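Local structure of NAD nucleotidase (3ZTV) at residues L16-H21 / V65-D70; G69-G74 / H96-G101; I222-S227 / V261-A266. The protein degrades NAD to adenosine and nicotinamide riboside, as a zinc-dependent periplasmic 5'-nucleotidase that also has NAD(P) pyrophosphatase activity. All blocks are in the same frame, centred on the assembly; numbering follows the deposited sequence.

Interaction 1 (L16-H21 / V65-D70); sequences LHINDH and VLHAGD. With ZN (zinc ion), chain C; ZN (zinc ion), chain B.
Two parallel strands, 11-18 and 63-67, pair side by side here in the metallophosphoesterase domain, and the loops that follow them carry two zinc-binding aspartates. The axes of 16-18 and 65-67 approach to 4.7 Å. L16 O accepts from L66 N, I18 N donates to L66 O, and I18 O accepts from A68 N. The pairing goes on past the strand ends, where D20 N donates to G69 O over 2.8 Å.

H67 and H21 meet on the side of the sheet that also carries I18. H67 NE2 and H21 ND1 are 2.9 Å apart and share one hydrogen bond, each atom lying at the edge of the other ring and in its plane. The ring planes are turned 72° to each other. H67 ND1 accepts from G69 N in the ring plane, so both nitrogens are held. With CG anti to the backbone N (chi1 -169°), H67 brings that atom toward I18. I18 CG1 makes an off-centre CH-pi contact, 4.1 Å from the H67 ring centroid, and CD1 touches CD2. H21 NE2 bonds to D86.

D20 and D70 turn their carboxylates almost perpendicular, 87° apart. D20 OD1 and D70 OD2 approach to 3.0 Å because both bind the zinc ion of chain C, D20 OD1 at 2.0 Å. D70 OD2 also binds the zinc of chain B and so bridges the two metals. H22 completes the protein ligands of the first zinc, while D226 N donates to D20 OD2 and H103 N to D70 OD1. The two positive ions probably offset the repulsion between these buried carboxylate oxygens.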
loop_
_atom_site.group_PDB
_atom_site.type_symbol
_atom_site.label_atom_id
_atom_site.label_comp_id
_atom_site.label_asym_id
_atom_site.label_seq_id
_atom_site.Cartn_x
_atom_site.Cartn_y
_atom_site.Cartn_z
ATOM N N LEU A 16 21.538 -8.054 -21.186
ATOM C CA LEU A 16 20.933 -8.676 -22.370
ATOM C C LEU A 16 19.600 -9.241 -21.917
ATOM O O LEU A 16 19.555 -10.013 -20.949
ATOM C CB LEU A 16 21.827 -9.799 -22.892
ATOM C CG LEU A 16 23.211 -9.356 -23.387
ATOM C CD1 LEU A 16 24.149 -10.549 -23.563
ATOM C CD2 LEU A 16 23.079 -8.586 -24.693
ATOM N N HIS A 17 18.505 -8.849 -22.563
ATOM C CA HIS A 17 17.203 -9.175 -21.999
ATOM C C HIS A 17 16.110 -9.412 -23.039
ATOM O O HIS A 17 16.128 -8.854 -24.145
ATOM C CB HIS A 17 16.781 -8.076 -21.017
ATOM C CG HIS A 17 16.467 -6.772 -21.673
ATOM N ND1 HIS A 17 17.429 -5.870 -22.077
ATOM C CD2 HIS A 17 15.277 -6.212 -21.974
ATOM C CE1 HIS A 17 16.838 -4.817 -22.617
ATOM N NE2 HIS A 17 15.530 -5.001 -22.562
ATOM N N ILE A 18 15.173 -10.286 -22.674
ATOM C CA ILE A 18 13.913 -10.456 -23.406
ATOM C C ILE A 18 12.739 -10.423 -22.421
ATOM O O ILE A 18 12.937 -10.478 -21.188
ATOM C CB ILE A 18 13.842 -11.779 -24.235
ATOM C CG1 ILE A 18 13.639 -13.027 -23.361
ATOM C CG2 ILE A 18 15.072 -11.945 -25.103
ATOM C CD1 ILE A 18 13.222 -14.270 -24.177
ATOM N N ASN A 19 11.513 -10.378 -22.943
ATOM C CA ASN A 19 10.326 -10.393 -22.088
ATOM C C ASN A 19 9.130 -10.841 -22.906
ATOM O O ASN A 19 9.099 -10.665 -24.127
ATOM C CB ASN A 19 10.040 -9.001 -21.518
ATOM C CG ASN A 19 9.793 -7.974 -22.611
ATOM O OD1 ASN A 19 8.643 -7.674 -22.975
ATOM N ND2 ASN A 19 10.871 -7.433 -23.150
ATOM N N ASP A 20 8.148 -11.441 -22.237
ATOM C CA ASP A 20 6.839 -11.680 -22.847
ATOM C C ASP A 20 6.927 -12.527 -24.118
ATOM O O ASP A 20 6.281 -12.246 -25.138
ATOM C CB ASP A 20 6.124 -10.356 -23.128
ATOM C CG ASP A 20 5.754 -9.619 -21.852
ATOM O OD1 ASP A 20 4.676 -9.902 -21.269
ATOM O OD2 ASP A 20 6.543 -8.758 -21.412
ATOM N N HIS A 21 7.735 -13.572 -24.073
ATOM C CA HIS A 21 7.786 -14.447 -25.244
ATOM C C HIS A 21 6.503 -15.267 -25.459
ATOM O O HIS A 21 6.219 -15.661 -26.591
ATOM C CB HIS A 21 9.093 -15.276 -25.343
ATOM C CG HIS A 21 9.089 -16.589 -24.619
ATOM N ND1 HIS A 21 9.592 -16.740 -23.341
ATOM C CD2 HIS A 21 8.739 -17.832 -25.036
ATOM C CE1 HIS A 21 9.507 -18.011 -22.988
ATOM N NE2 HIS A 21 9.003 -18.694 -24.002
ATOM N N VAL A 65 22.068 -11.826 -18.181
ATOM C CA VAL A 65 21.083 -12.285 -19.151
ATOM C C VAL A 65 19.747 -12.505 -18.455
ATOM O O VAL A 65 19.650 -13.328 -17.546
ATOM C CB VAL A 65 21.584 -13.558 -19.860
ATOM C CG1 VAL A 65 20.605 -14.000 -20.930
ATOM C CG2 VAL A 65 22.962 -13.305 -20.474
ATOM N N LEU A 66 18.725 -11.755 -18.875
ATOM C CA LEU A 66 17.480 -11.638 -18.104
ATOM C C LEU A 66 16.218 -11.899 -18.917
ATOM O O LEU A 66 16.144 -11.571 -20.112
ATOM C CB LEU A 66 17.368 -10.232 -17.510
ATOM C CG LEU A 66 18.565 -9.721 -16.706
ATOM C CD1 LEU A 66 18.369 -8.243 -16.379
ATOM C CD2 LEU A 66 18.794 -10.539 -15.443
ATOM N N HIS A 67 15.216 -12.460 -18.241
ATOM C CA HIS A 67 13.886 -12.660 -18.818
ATOM C C HIS A 67 12.852 -11.986 -17.906
ATOM O O HIS A 67 12.716 -12.356 -16.734
ATOM C CB HIS A 67 13.590 -14.150 -18.952
ATOM C CG HIS A 67 12.363 -14.456 -19.758
ATOM N ND1 HIS A 67 11.124 -13.900 -19.501
ATOM C CD2 HIS A 67 12.196 -15.276 -20.821
ATOM C CE1 HIS A 67 10.253 -14.357 -20.387
ATOM N NE2 HIS A 67 10.875 -15.204 -21.189
ATOM N N ALA A 68 12.164 -10.963 -18.407
ATOM C CA ALA A 68 11.267 -10.170 -17.564
ATOM C C ALA A 68 9.811 -10.665 -17.445
ATOM O O ALA A 68 8.919 -9.866 -17.119
ATOM C CB ALA A 68 11.300 -8.700 -17.982
ATOM N N GLY A 69 9.571 -11.956 -17.686
ATOM C CA GLY A 69 8.278 -12.563 -17.381
ATOM C C GLY A 69 7.335 -12.819 -18.546
ATOM O O GLY A 69 7.597 -12.420 -19.692
ATOM N N ASP A 70 6.244 -13.531 -18.256
ATOM C CA ASP A 70 5.329 -14.072 -19.274
ATOM C C ASP A 70 6.088 -14.928 -20.300
ATOM O O ASP A 70 6.044 -14.700 -21.528
ATOM C CB ASP A 70 4.540 -12.980 -19.991
ATOM C CG ASP A 70 3.340 -12.467 -19.197
ATOM O OD1 ASP A 70 3.037 -12.969 -18.087
ATOM O OD2 ASP A 70 2.697 -11.536 -19.728
HETATM ZN ZN ZN C . 2.819 -10.402 -21.814
HETATM ZN ZN ZN B . 2.259 -9.688 -18.714
HETATM O O HOH W 1 1.653 -9.236 -20.573
#

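Interaction 2 (G69-G74 / H96-G101); sequences GDAITG and HYFTLG. With ZN (zinc ion), chain C; ZN (zinc ion), chain B.
The loop that carries the bridging zinc ligand of the dinuclear metallophosphoesterase site, G69-G74, rests here against the end of strand 97-99. G69 and A71 meet F98, T99 and G101, and all five are buried. The contact is made by van der Waals packing of backbone and side chains.

G69 CA lies 3.1 Å from T99 O, with F98 CE1 on the same carbon at 3.8 Å. A side chain on G69 would press on T99 O and G101 N, and its backbone angles would also drive a CB into the carbonyl oxygen of A68. Both effects explain a glycine at this point. F98 has CG anti to the backbone N (chi1 170°), which carries CG toward the loop, and the next torsion (chi2 62°) presents CE1 and CZ. A71 CB reaches that corner obliquely, 3.8 Å from CE1.

Nearer the metals, D70 OD1, which accepts from H103 N, packs on G101 CA at 3.6 Å. A CB on G101 would clash with this oxygen, so the closeness of the two loops depends on the bare CA. E104 OE1 accepts from both D70 N and G101 N, and thereby ties the two loop backbones together. N102, the next residue after G101, is a ligand of the chain B zinc.

Strand 97-99 is the neighbour of strand 63-67 in the sheet, with strand 123-124 along its other side. T99 OG1 bonds to L124 O of that outer strand. Helix 84-93 covers the apolar part of the contact, where M90 touches both A71 and F98, and V123 also packs on F98.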
loop_
_atom_site.group_PDB
_atom_site.type_symbol
_atom_site.label_atom_id
_atom_site.label_comp_id
_atom_site.label_asym_id
_atom_site.label_seq_id
_atom_site.Cartn_x
_atom_site.Cartn_y
_atom_site.Cartn_z
ATOM N N GLY A 69 9.571 -11.956 -17.686
ATOM C CA GLY A 69 8.278 -12.563 -17.381
ATOM C C GLY A 69 7.335 -12.819 -18.546
ATOM O O GLY A 69 7.597 -12.420 -19.692
ATOM N N ASP A 70 6.244 -13.531 -18.256
ATOM C CA ASP A 70 5.329 -14.072 -19.274
ATOM C C ASP A 70 6.088 -14.928 -20.300
ATOM O O ASP A 70 6.044 -14.700 -21.528
ATOM C CB ASP A 70 4.540 -12.980 -19.991
ATOM C CG ASP A 70 3.340 -12.467 -19.197
ATOM O OD1 ASP A 70 3.037 -12.969 -18.087
ATOM O OD2 ASP A 70 2.697 -11.536 -19.728
ATOM N N ALA A 71 6.784 -15.921 -19.769
ATOM C CA ALA A 71 7.349 -16.982 -20.571
ATOM C C ALA A 71 6.236 -17.807 -21.202
ATOM O O ALA A 71 6.372 -18.245 -22.343
ATOM C CB ALA A 71 8.233 -17.861 -19.708
ATOM N N ILE A 72 5.143 -18.017 -20.466
ATOM C CA ILE A 72 4.118 -18.979 -20.890
ATOM C C ILE A 72 2.786 -18.374 -21.310
ATOM O O ILE A 72 2.423 -17.276 -20.872
ATOM C CB ILE A 72 3.863 -20.064 -19.810
ATOM C CG1 ILE A 72 3.424 -19.443 -18.476
ATOM C CG2 ILE A 72 5.092 -20.950 -19.654
ATOM C CD1 ILE A 72 2.844 -20.478 -17.518
ATOM N N THR A 73 2.087 -19.129 -22.166
ATOM C CA THR A 73 0.739 -18.880 -22.698
ATOM C C THR A 73 0.786 -18.001 -23.929
ATOM O O THR A 73 1.460 -16.966 -23.946
ATOM C CB THR A 73 -0.308 -18.334 -21.674
ATOM O OG1 THR A 73 -0.152 -16.918 -21.496
ATOM C CG2 THR A 73 -0.223 -19.063 -20.344
ATOM N N GLY A 74 0.087 -18.433 -24.974
ATOM C CA GLY A 74 -0.035 -17.666 -26.197
ATOM C C GLY A 74 -0.033 -18.514 -27.457
ATOM O O GLY A 74 -0.439 -18.027 -28.509
ATOM N N HIS A 96 20.426 -15.780 -16.573
ATOM C CA HIS A 96 20.792 -15.672 -15.163
ATOM C C HIS A 96 19.578 -15.575 -14.238
ATOM O O HIS A 96 19.590 -16.117 -13.129
ATOM C CB HIS A 96 21.683 -14.454 -14.921
ATOM C CG HIS A 96 23.008 -14.523 -15.608
ATOM N ND1 HIS A 96 24.000 -15.415 -15.261
ATOM C CD2 HIS A 96 23.507 -13.783 -16.623
ATOM C CE1 HIS A 96 25.048 -15.227 -16.046
ATOM N NE2 HIS A 96 24.780 -14.232 -16.871
ATOM N N TYR A 97 18.547 -14.850 -14.679
ATOM C CA TYR A 97 17.341 -14.643 -13.867
ATOM C C TYR A 97 16.089 -14.512 -14.708
ATOM O O TYR A 97 16.134 -13.981 -15.821
ATOM C CB TYR A 97 17.457 -13.387 -12.986
ATOM C CG TYR A 97 18.691 -13.365 -12.103
ATOM C CD1 TYR A 97 18.724 -14.065 -10.903
ATOM C CD2 TYR A 97 19.824 -12.639 -12.465
ATOM C CE1 TYR A 97 19.853 -14.058 -10.103
ATOM C CE2 TYR A 97 20.954 -12.628 -11.665
ATOM C CZ TYR A 97 20.961 -13.329 -10.489
ATOM O OH TYR A 97 22.092 -13.302 -9.708
ATOM N N PHE A 98 14.981 -14.991 -14.146
ATOM C CA PHE A 98 13.638 -14.895 -14.711
ATOM C C PHE A 98 12.761 -14.317 -13.610
ATOM O O PHE A 98 12.887 -14.723 -12.445
ATOM C CB PHE A 98 13.168 -16.312 -15.051
ATOM C CG PHE A 98 11.701 -16.445 -15.424
ATOM C CD1 PHE A 98 11.166 -15.811 -16.534
ATOM C CD2 PHE A 98 10.877 -17.287 -14.684
ATOM C CE1 PHE A 98 9.825 -15.976 -16.871
ATOM C CE2 PHE A 98 9.554 -17.460 -15.026
ATOM C CZ PHE A 98 9.026 -16.819 -16.120
ATOM N N THR A 99 11.885 -13.374 -13.944
ATOM C CA THR A 99 10.895 -12.906 -12.970
ATOM C C THR A 99 9.492 -13.362 -13.396
ATOM O O THR A 99 9.211 -13.528 -14.581
ATOM C CB THR A 99 10.962 -11.363 -12.726
ATOM O OG1 THR A 99 10.400 -11.061 -11.442
ATOM C CG2 THR A 99 10.214 -10.604 -13.800
ATOM N N LEU A 100 8.629 -13.579 -12.412
ATOM C CA LEU A 100 7.249 -13.958 -12.704
ATOM C C LEU A 100 6.452 -12.832 -13.348
ATOM O O LEU A 100 6.520 -11.682 -12.903
ATOM C CB LEU A 100 6.539 -14.413 -11.420
ATOM C CG LEU A 100 7.177 -15.552 -10.630
ATOM C CD1 LEU A 100 6.413 -15.758 -9.333
ATOM C CD2 LEU A 100 7.194 -16.825 -11.476
ATOM N N GLY A 101 5.711 -13.174 -14.398
ATOM C CA GLY A 101 4.727 -12.275 -14.961
ATOM C C GLY A 101 3.326 -12.584 -14.467
ATOM O O GLY A 101 3.140 -13.280 -13.443
HETATM ZN ZN ZN C . 2.819 -10.402 -21.814
HETATM ZN ZN ZN B . 2.259 -9.688 -18.714
HETATM O O HOH W 1 1.653 -9.236 -20.573
#

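Interaction 3 (I222-S227 / V261-A266); sequences IVTGDS and VMEGWA. With ZN (zinc ion), chain B.
E263 reaches S227 because its CG is anti to the backbone N (chi1 -166°) and its chain stays extended at the next torsion. The carboxylate is thereby carried past T224 to the loop that follows the neighbouring strand. The two strands, 221-224 and 258-263, are parallel neighbours in the second sheet of the metallophosphoesterase fold, a four-layered alpha-beta-beta-alpha sandwich. The axes of 222-224 and 261-263 approach to 4.8 Å.

I222 O accepts from M262 N over a rather long 3.2 Å, and M262 O accepts from T224 N. V223 and M262 lie side by side and point the same way, with V223 CG2 3.9 Å from M262 CE. M262 bends at chi2 (-71°), which turns SD back beside the neighbouring strand. On the other side of the sheet, T224 crosses E263 at about a right angle, its CG2 packing 3.8 Å from E263 CD. T224 OG1 lies against V261 CG1 and has its stronger polar partner in N209.

The loop then delivers D226 to the metal site. Its OD1 binds the zinc of chain B at 2.1 Å, and OD2 forms a salt bridge with K163. The zinc-bound water donates to D226 O. E263 also holds the loop backbone: H228 N donates to its OE2 and Y229 N to its OE1. As a second-shell residue it may help to hold D226 in place. The bond from S227 OG to E263 OE1 is only 2.5 Å long, and it arrives on the syn side, 27° out of the carboxylate plane.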
loop_
_atom_site.group_PDB
_atom_site.type_symbol
_atom_site.label_atom_id
_atom_site.label_comp_id
_atom_site.label_asym_id
_atom_site.label_seq_id
_atom_site.Cartn_x
_atom_site.Cartn_y
_atom_site.Cartn_z
ATOM N N ILE A 222 15.662 -0.444 -14.659
ATOM C CA ILE A 222 14.433 -1.234 -14.558
ATOM C C ILE A 222 14.143 -1.935 -15.887
ATOM O O ILE A 222 13.705 -1.316 -16.869
ATOM C CB ILE A 222 13.221 -0.380 -14.124
ATOM C CG1 ILE A 222 13.553 0.459 -12.877
ATOM C CG2 ILE A 222 12.001 -1.271 -13.909
ATOM C CD1 ILE A 222 12.452 1.407 -12.441
ATOM N N VAL A 223 14.385 -3.239 -15.902
ATOM C CA VAL A 223 14.221 -4.095 -17.070
ATOM C C VAL A 223 12.777 -4.570 -17.049
ATOM O O VAL A 223 12.344 -5.203 -16.077
ATOM C CB VAL A 223 15.198 -5.298 -16.997
ATOM C CG1 VAL A 223 15.066 -6.200 -18.235
ATOM C CG2 VAL A 223 16.645 -4.807 -16.815
ATOM N N THR A 224 12.035 -4.235 -18.103
ATOM C CA THR A 224 10.572 -4.258 -18.087
ATOM C C THR A 224 9.923 -5.407 -18.863
ATOM O O THR A 224 10.401 -5.805 -19.940
ATOM C CB THR A 224 10.046 -2.924 -18.658
ATOM O OG1 THR A 224 10.490 -1.848 -17.821
ATOM C CG2 THR A 224 8.541 -2.879 -18.759
ATOM N N GLY A 225 8.817 -5.894 -18.308
ATOM C CA GLY A 225 7.863 -6.707 -19.040
ATOM C C GLY A 225 6.437 -6.274 -18.777
ATOM O O GLY A 225 6.183 -5.419 -17.922
ATOM N N ASP A 226 5.528 -6.882 -19.536
ATOM C CA ASP A 226 4.058 -6.773 -19.444
ATOM C C ASP A 226 3.377 -5.907 -20.482
ATOM O O ASP A 226 2.275 -6.245 -20.925
ATOM C CB ASP A 226 3.519 -6.420 -18.046
ATOM C CG ASP A 226 2.002 -6.629 -17.941
ATOM O OD1 ASP A 226 1.523 -7.772 -18.074
ATOM O OD2 ASP A 226 1.254 -5.644 -17.731
ATOM N N SER A 227 3.998 -4.785 -20.837
ATOM C CA SER A 227 3.393 -3.846 -21.780
ATOM C C SER A 227 3.627 -4.191 -23.258
ATOM O O SER A 227 2.899 -3.701 -24.122
ATOM C CB SER A 227 3.849 -2.405 -21.476
ATOM O OG SER A 227 5.197 -2.333 -20.993
ATOM N N VAL A 261 15.058 2.802 -17.968
ATOM C CA VAL A 261 13.929 1.874 -18.085
ATOM C C VAL A 261 13.833 1.394 -19.527
ATOM O O VAL A 261 13.886 2.203 -20.462
ATOM C CB VAL A 261 12.606 2.595 -17.730
ATOM C CG1 VAL A 261 11.403 1.663 -17.895
ATOM C CG2 VAL A 261 12.665 3.192 -16.323
ATOM N N MET A 262 13.681 0.092 -19.741
ATOM C CA MET A 262 13.530 -0.398 -21.109
ATOM C C MET A 262 12.827 -1.749 -21.167
ATOM O O MET A 262 12.946 -2.557 -20.248
ATOM C CB MET A 262 14.878 -0.466 -21.841
ATOM C CG MET A 262 15.805 -1.581 -21.411
ATOM S SD MET A 262 16.535 -1.379 -19.775
ATOM C CE MET A 262 17.800 -2.651 -19.870
ATOM N N GLU A 263 12.101 -1.973 -22.267
ATOM C CA GLU A 263 11.425 -3.237 -22.568
ATOM C C GLU A 263 11.946 -3.741 -23.918
ATOM O O GLU A 263 12.608 -2.987 -24.663
ATOM C CB GLU A 263 9.910 -3.017 -22.622
ATOM C CG GLU A 263 9.070 -4.282 -22.598
ATOM C CD GLU A 263 7.607 -4.020 -22.308
ATOM O OE1 GLU A 263 7.113 -2.906 -22.550
ATOM O OE2 GLU A 263 6.928 -4.945 -21.824
ATOM N N GLY A 264 11.642 -5.004 -24.231
ATOM C CA GLY A 264 12.108 -5.654 -25.449
ATOM C C GLY A 264 10.979 -6.193 -26.318
ATOM O O GLY A 264 11.021 -7.337 -26.791
ATOM N N TRP A 265 9.973 -5.358 -26.555
ATOM C CA TRP A 265 8.843 -5.738 -27.411
ATOM C C TRP A 265 8.156 -6.985 -26.833
ATOM O O TRP A 265 7.824 -6.990 -25.643
ATOM C CB TRP A 265 9.302 -5.913 -28.871
ATOM C CG TRP A 265 8.236 -5.641 -29.909
ATOM C CD1 TRP A 265 6.962 -5.204 -29.689
ATOM C CD2 TRP A 265 8.377 -5.767 -31.332
ATOM N NE1 TRP A 265 6.297 -5.062 -30.889
ATOM C CE2 TRP A 265 7.146 -5.398 -31.911
ATOM C CE3 TRP A 265 9.429 -6.151 -32.172
ATOM C CZ2 TRP A 265 6.932 -5.418 -33.295
ATOM C CZ3 TRP A 265 9.220 -6.169 -33.535
ATOM C CH2 TRP A 265 7.976 -5.814 -34.085
ATOM N N ALA A 266 7.930 -8.028 -27.634
ATOM C CA ALA A 266 7.335 -9.272 -27.147
ATOM C C ALA A 266 7.515 -10.381 -28.177
ATOM O O ALA A 266 8.074 -10.158 -29.256
ATOM C CB ALA A 266 5.849 -9.069 -26.834
HETATM ZN ZN ZN B . 2.259 -9.688 -18.714
HETATM O O HOH W 1 1.653 -9.236 -20.573
#

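The three contacts converge on one dinuclear zinc site from two sheets. Interactions 1 and 2 share G69 and D70, and their centres are 7 Å apart. Strand 63-67 lies between strands 11-18 and 97-99, so it takes part in both contacts. V65 O accepts from H96 N at 2.8 Å, and H67 N donates to Y97 O at 3.0 Å. Interaction 3 belongs to the second sheet, its centre about 8 Å from that of interaction 1. The sheets are joined at the metals by D226 N, which lies 2.8 Å from D20 OD2. Water 1 bridges the two zinc ions. Adenosine is bound elsewhere, in a pocket that includes F432 and Y516.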